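Local coordinates for beta-porphyranase A (Bacteroides plebeius, PDB 4AW7), which hydrolyses the red-seaweed polysaccharide porphyran at beta-D-galactose-(1->4)-alpha-L-galactose-6-sulfate linkages, releasing mostly disaccharides, at residues 250-255 with 548-553; 567-572 with 576-581. One frame throughout, in Å; residues are numbered along the deposited sequence.

Interaction 1: 250-255 with 548-553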
# COMPACT_ATOMS: atom_id res chain seq x y z
N VAL A 250 -5.91 6.54 5.69
CA VAL A 250 -6.71 6.01 4.59
C VAL A 250 -6.88 4.49 4.73
O VAL A 250 -8.00 3.96 4.62
CB VAL A 250 -6.06 6.38 3.24
CG1 VAL A 250 -6.61 5.51 2.10
CG2 VAL A 250 -6.29 7.88 2.95
N LEU A 251 -5.75 3.81 4.96
CA LEU A 251 -5.80 2.36 5.06
C LEU A 251 -6.36 1.88 6.39
O LEU A 251 -7.13 0.91 6.43
CB LEU A 251 -4.41 1.75 4.78
CG LEU A 251 -3.82 2.07 3.41
CD1 LEU A 251 -2.46 1.40 3.31
CD2 LEU A 251 -4.73 1.68 2.25
N ASP A 252 -6.06 2.59 7.47
CA ASP A 252 -6.67 2.27 8.75
C ASP A 252 -8.19 2.35 8.70
O ASP A 252 -8.86 1.55 9.35
CB ASP A 252 -6.16 3.18 9.87
CG ASP A 252 -4.83 2.78 10.46
OD1 ASP A 252 -4.10 1.95 9.86
OD2 ASP A 252 -4.50 3.27 11.58
N MET A 253 -8.75 3.29 7.94
CA MET A 253 -10.21 3.39 7.92
C MET A 253 -10.87 2.19 7.28
O MET A 253 -11.91 1.71 7.72
CB MET A 253 -10.69 4.66 7.26
CG MET A 253 -12.12 5.02 7.62
SD MET A 253 -12.51 6.74 7.14
CE MET A 253 -14.12 6.91 7.95
N VAL A 254 -10.25 1.73 6.19
CA VAL A 254 -10.74 0.51 5.50
C VAL A 254 -10.72 -0.68 6.48
O VAL A 254 -11.69 -1.41 6.58
CB VAL A 254 -9.97 0.24 4.21
CG1 VAL A 254 -10.37 -1.08 3.58
CG2 VAL A 254 -10.13 1.39 3.23
N GLU A 255 -9.60 -0.86 7.17
CA GLU A 255 -9.50 -1.96 8.14
C GLU A 255 -10.52 -1.82 9.26
O GLU A 255 -11.17 -2.80 9.65
CB GLU A 255 -8.08 -1.99 8.74
CG GLU A 255 -6.99 -2.36 7.77
CD GLU A 255 -5.58 -2.36 8.38
OE1 GLU A 255 -5.46 -2.22 9.62
OE2 GLU A 255 -4.55 -2.57 7.67
N PHE A 548 -6.29 15.00 7.31
CA PHE A 548 -6.73 13.62 7.49
C PHE A 548 -5.50 12.77 7.66
O PHE A 548 -4.71 12.62 6.74
CB PHE A 548 -7.60 13.12 6.33
CG PHE A 548 -8.14 11.74 6.56
CD1 PHE A 548 -8.86 11.43 7.70
CD2 PHE A 548 -7.94 10.73 5.63
CE1 PHE A 548 -9.34 10.18 7.94
CE2 PHE A 548 -8.46 9.44 5.84
CZ PHE A 548 -9.17 9.18 6.99
N GLY A 549 -5.30 12.29 8.89
CA GLY A 549 -4.06 11.61 9.20
C GLY A 549 -4.17 10.78 10.47
O GLY A 549 -4.99 11.09 11.34
N MET A 550 -3.32 9.76 10.55
CA MET A 550 -3.15 8.93 11.70
C MET A 550 -1.96 9.44 12.51
O MET A 550 -0.86 9.59 11.98
CB MET A 550 -2.92 7.50 11.22
CG MET A 550 -2.86 6.43 12.35
SD MET A 550 -1.35 6.41 13.38
CE MET A 550 -0.11 5.96 12.15
N ILE A 551 -2.22 9.76 13.78
CA ILE A 551 -1.21 10.22 14.72
C ILE A 551 -1.01 9.10 15.72
O ILE A 551 -1.96 8.68 16.39
CB ILE A 551 -1.65 11.54 15.41
CG1 ILE A 551 -1.87 12.65 14.38
CG2 ILE A 551 -0.60 11.97 16.45
CD1 ILE A 551 -2.56 13.90 14.92
N GLU A 552 0.22 8.61 15.83
CA GLU A 552 0.51 7.57 16.82
C GLU A 552 0.71 8.16 18.19
O GLU A 552 1.35 9.20 18.35
CB GLU A 552 1.81 6.87 16.49
CG GLU A 552 1.81 6.11 15.22
CD GLU A 552 3.21 5.62 14.86
OE1 GLU A 552 4.14 6.44 14.50
OE2 GLU A 552 3.37 4.39 14.97
N VAL A 553 0.17 7.48 19.18
CA VAL A 553 0.33 7.89 20.58
C VAL A 553 0.94 6.69 21.32
O VAL A 553 0.19 5.82 21.77
CB VAL A 553 -1.00 8.31 21.18
CG1 VAL A 553 -0.82 8.74 22.64
CG2 VAL A 553 -1.65 9.40 20.33
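Phe548 meets Val250 and Met253 where helix 245-262, one of the helices packed outside the parallel beta/alpha-barrel sheet of the catalytic domain, lies against strand 546-555, an outermost strand of the C-terminal beta-sandwich. Helix and strand run almost perpendicular, at 86°, with their axes 8.7 Å apart at closest approach. Within these two segments only side chains and the Val250 backbone N meet, and no hydrogen bond forms; the start of the helix adds Ser245, backbone-bonded to Met550, and Asn246, whose ND2 donates to Phe548 O.

The apolar part centres on the phenylalanine. Its CG stands anti to the backbone N (chi1 -176°), which carries the ring out from the strand to the helix. Val250 presents CG2, 3.9 Å from Phe548 CE2, and the two side chains cross at about a right angle. Met253 brings its sulfur against the same ring in an oblique Met-aromatic contact: SD lies 5.4 Å from the centroid of the Phe548 ring, 66° off the ring normal. The methionine chain runs extended from CB, and this carries SD out to the ring.

The polar part is Asp252, whose carboxylate is buried yet well paired. Its OD2 forms a salt bridge with Arg508 on the neighbouring strand 503-514, and OD1 another with Arg307; two positive partners would be expected to stabilise the charged form.

Met550, its chain bent at chi2 and chi3, slants across the carboxylate. The methylene carbon CG, rather than the sulfur, does the touching, and Asp252 OD2 lies 3.6 Å from Met550 CG.

Interaction 2: 567-572 with 576-581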
# COMPACT_ATOMS: atom_id res chain seq x y z
N VAL A 567 -10.29 3.34 25.50
CA VAL A 567 -9.58 4.56 25.23
C VAL A 567 -10.61 5.69 25.20
O VAL A 567 -11.61 5.56 24.52
CB VAL A 567 -8.81 4.47 23.92
CG1 VAL A 567 -8.13 5.79 23.70
CG2 VAL A 567 -7.81 3.32 23.97
N ASP A 568 -10.36 6.76 25.94
CA ASP A 568 -11.26 7.92 25.98
C ASP A 568 -10.47 9.11 25.52
O ASP A 568 -9.36 9.33 25.99
CB ASP A 568 -11.84 8.08 27.38
CG ASP A 568 -12.69 6.90 27.73
OD1 ASP A 568 -13.85 6.84 27.33
OD2 ASP A 568 -12.18 5.93 28.34
N ILE A 569 -11.04 9.91 24.60
CA ILE A 569 -10.31 11.08 24.12
C ILE A 569 -11.24 12.31 24.12
O ILE A 569 -12.43 12.17 23.84
CB ILE A 569 -9.60 10.86 22.76
CG1 ILE A 569 -10.59 10.75 21.63
CG2 ILE A 569 -8.72 9.63 22.79
CD1 ILE A 569 -9.87 10.66 20.26
N THR A 570 -10.67 13.46 24.42
CA THR A 570 -11.45 14.69 24.48
C THR A 570 -10.68 15.81 23.78
O THR A 570 -9.55 16.12 24.14
CB THR A 570 -11.84 15.08 25.93
OG1 THR A 570 -12.43 13.95 26.58
CG2 THR A 570 -12.86 16.24 25.88
N PHE A 571 -11.33 16.43 22.79
CA PHE A 571 -10.81 17.60 22.12
C PHE A 571 -11.45 18.83 22.76
O PHE A 571 -12.63 18.80 23.11
CB PHE A 571 -11.15 17.57 20.62
CG PHE A 571 -10.54 16.40 19.88
CD1 PHE A 571 -11.12 15.15 19.92
CD2 PHE A 571 -9.36 16.58 19.19
CE1 PHE A 571 -10.56 14.07 19.25
CE2 PHE A 571 -8.77 15.47 18.49
CZ PHE A 571 -9.38 14.26 18.55
N SER A 572 -10.69 19.90 22.77
CA SER A 572 -11.18 21.16 23.37
C SER A 572 -12.09 21.95 22.43
O SER A 572 -12.79 22.90 22.88
CB SER A 572 -9.99 21.98 23.77
OG SER A 572 -9.18 22.34 22.69
N GLY A 576 -15.14 18.08 12.78
CA GLY A 576 -14.37 16.93 12.28
C GLY A 576 -14.80 15.64 12.94
O GLY A 576 -15.81 15.56 13.65
N HIS A 577 -14.05 14.58 12.64
CA HIS A 577 -14.35 13.25 13.12
C HIS A 577 -13.10 12.54 13.55
O HIS A 577 -12.01 12.76 13.00
CB HIS A 577 -14.99 12.39 12.03
CG HIS A 577 -16.38 12.78 11.66
ND1 HIS A 577 -16.66 13.84 10.83
CD2 HIS A 577 -17.56 12.15 11.91
CE1 HIS A 577 -17.98 13.92 10.69
NE2 HIS A 577 -18.55 12.89 11.30
N VAL A 578 -13.30 11.64 14.51
CA VAL A 578 -12.31 10.57 14.74
C VAL A 578 -12.73 9.45 13.78
O VAL A 578 -13.78 8.85 13.91
CB VAL A 578 -12.33 10.07 16.18
CG1 VAL A 578 -11.30 8.95 16.34
CG2 VAL A 578 -12.04 11.20 17.16
N SER A 579 -11.90 9.17 12.77
CA SER A 579 -12.25 8.17 11.75
C SER A 579 -12.03 6.73 12.23
O SER A 579 -12.88 5.89 12.03
CB SER A 579 -11.51 8.45 10.45
OG SER A 579 -10.11 8.51 10.68
N SER A 580 -10.89 6.51 12.90
CA SER A 580 -10.61 5.16 13.42
C SER A 580 -9.68 5.28 14.62
O SER A 580 -8.86 6.21 14.74
CB SER A 580 -10.00 4.25 12.35
OG SER A 580 -8.78 4.73 11.82
N MET A 581 -9.81 4.26 15.48
CA MET A 581 -8.98 4.09 16.68
C MET A 581 -8.58 2.64 16.73
O MET A 581 -9.41 1.76 16.81
CB MET A 581 -9.78 4.48 17.94
CG MET A 581 -10.15 5.96 18.00
SD MET A 581 -8.81 7.01 18.54
CE MET A 581 -8.98 6.81 20.32
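Met581 and Ile569 point their ends at one another across the interior of the C-terminal beta-sandwich, the first from strand 577-589 and the second from strand 563-570 of the facing sheet. The segments 567-570 and 577-581 run roughly antiparallel, at 155°, but their axes stay 10.7 Å apart at closest approach: these are layers packed face to face, not paired strands.

The methionine chain bends at chi2 and chi3, folding its methyl round to meet two residues of the other sheet. Met581 CE lies 3.6 Å from Val567 CG1, with the two side chains slanting past each other, and 3.8 Å from Ile569 CG2.

Ile569 reaches across with both of its branches. Its CG1 sits between the backbone N and the carbonyl carbon (chi1 70°), and from there the extended outer arm takes CD1 to within 3.8 Å of Val578 CG2, again end to end. The same valine methyl has a second neighbour: Val578 CG2 is 3.8 Å from Phe571 CE1, approaching the ring obliquely. Val578 CG2 thus faces Ile569 CD1 and Phe571 CE1 together, both on the side of the other sheet, while Ile569 touches both Val578 and Met581.

Phe493, on the adjoining strand 491-498, packs on both Val578 and Met581, and Leu507 and Met509 add to the surroundings of Met581, so the cluster continues through both sheets.

All five residues are buried, and every contact between the segments is apolar. With no hydrogen bond or charge pair across the interface, the sheets are held together here by dispersion and the exclusion of water.

How the interactions relate
Interactions 1 and 2, centred 12 Å apart, stack successive layers of one chain: helix, five-stranded sheet, opposing sheet. In interaction 1 a barrel helix lies on the outer face of the five-stranded sheet; in interaction 2 the opposing sheet packs against its inner face. Residues 576-581 connect them: the classic beta bulge of Ser579 and Ser580 opposite Ser510 turns both serines to the helix side, where Phe548 CE1 lies 3.3 Å from Ser579 OG and Asp252 CB 3.6 Å from Ser580 OG. Interaction 1 is the closer to the catalytic domain's sites, with the Val250 side chain about 9 Å from that of substrate-binding His229; interaction 2 lies away from them.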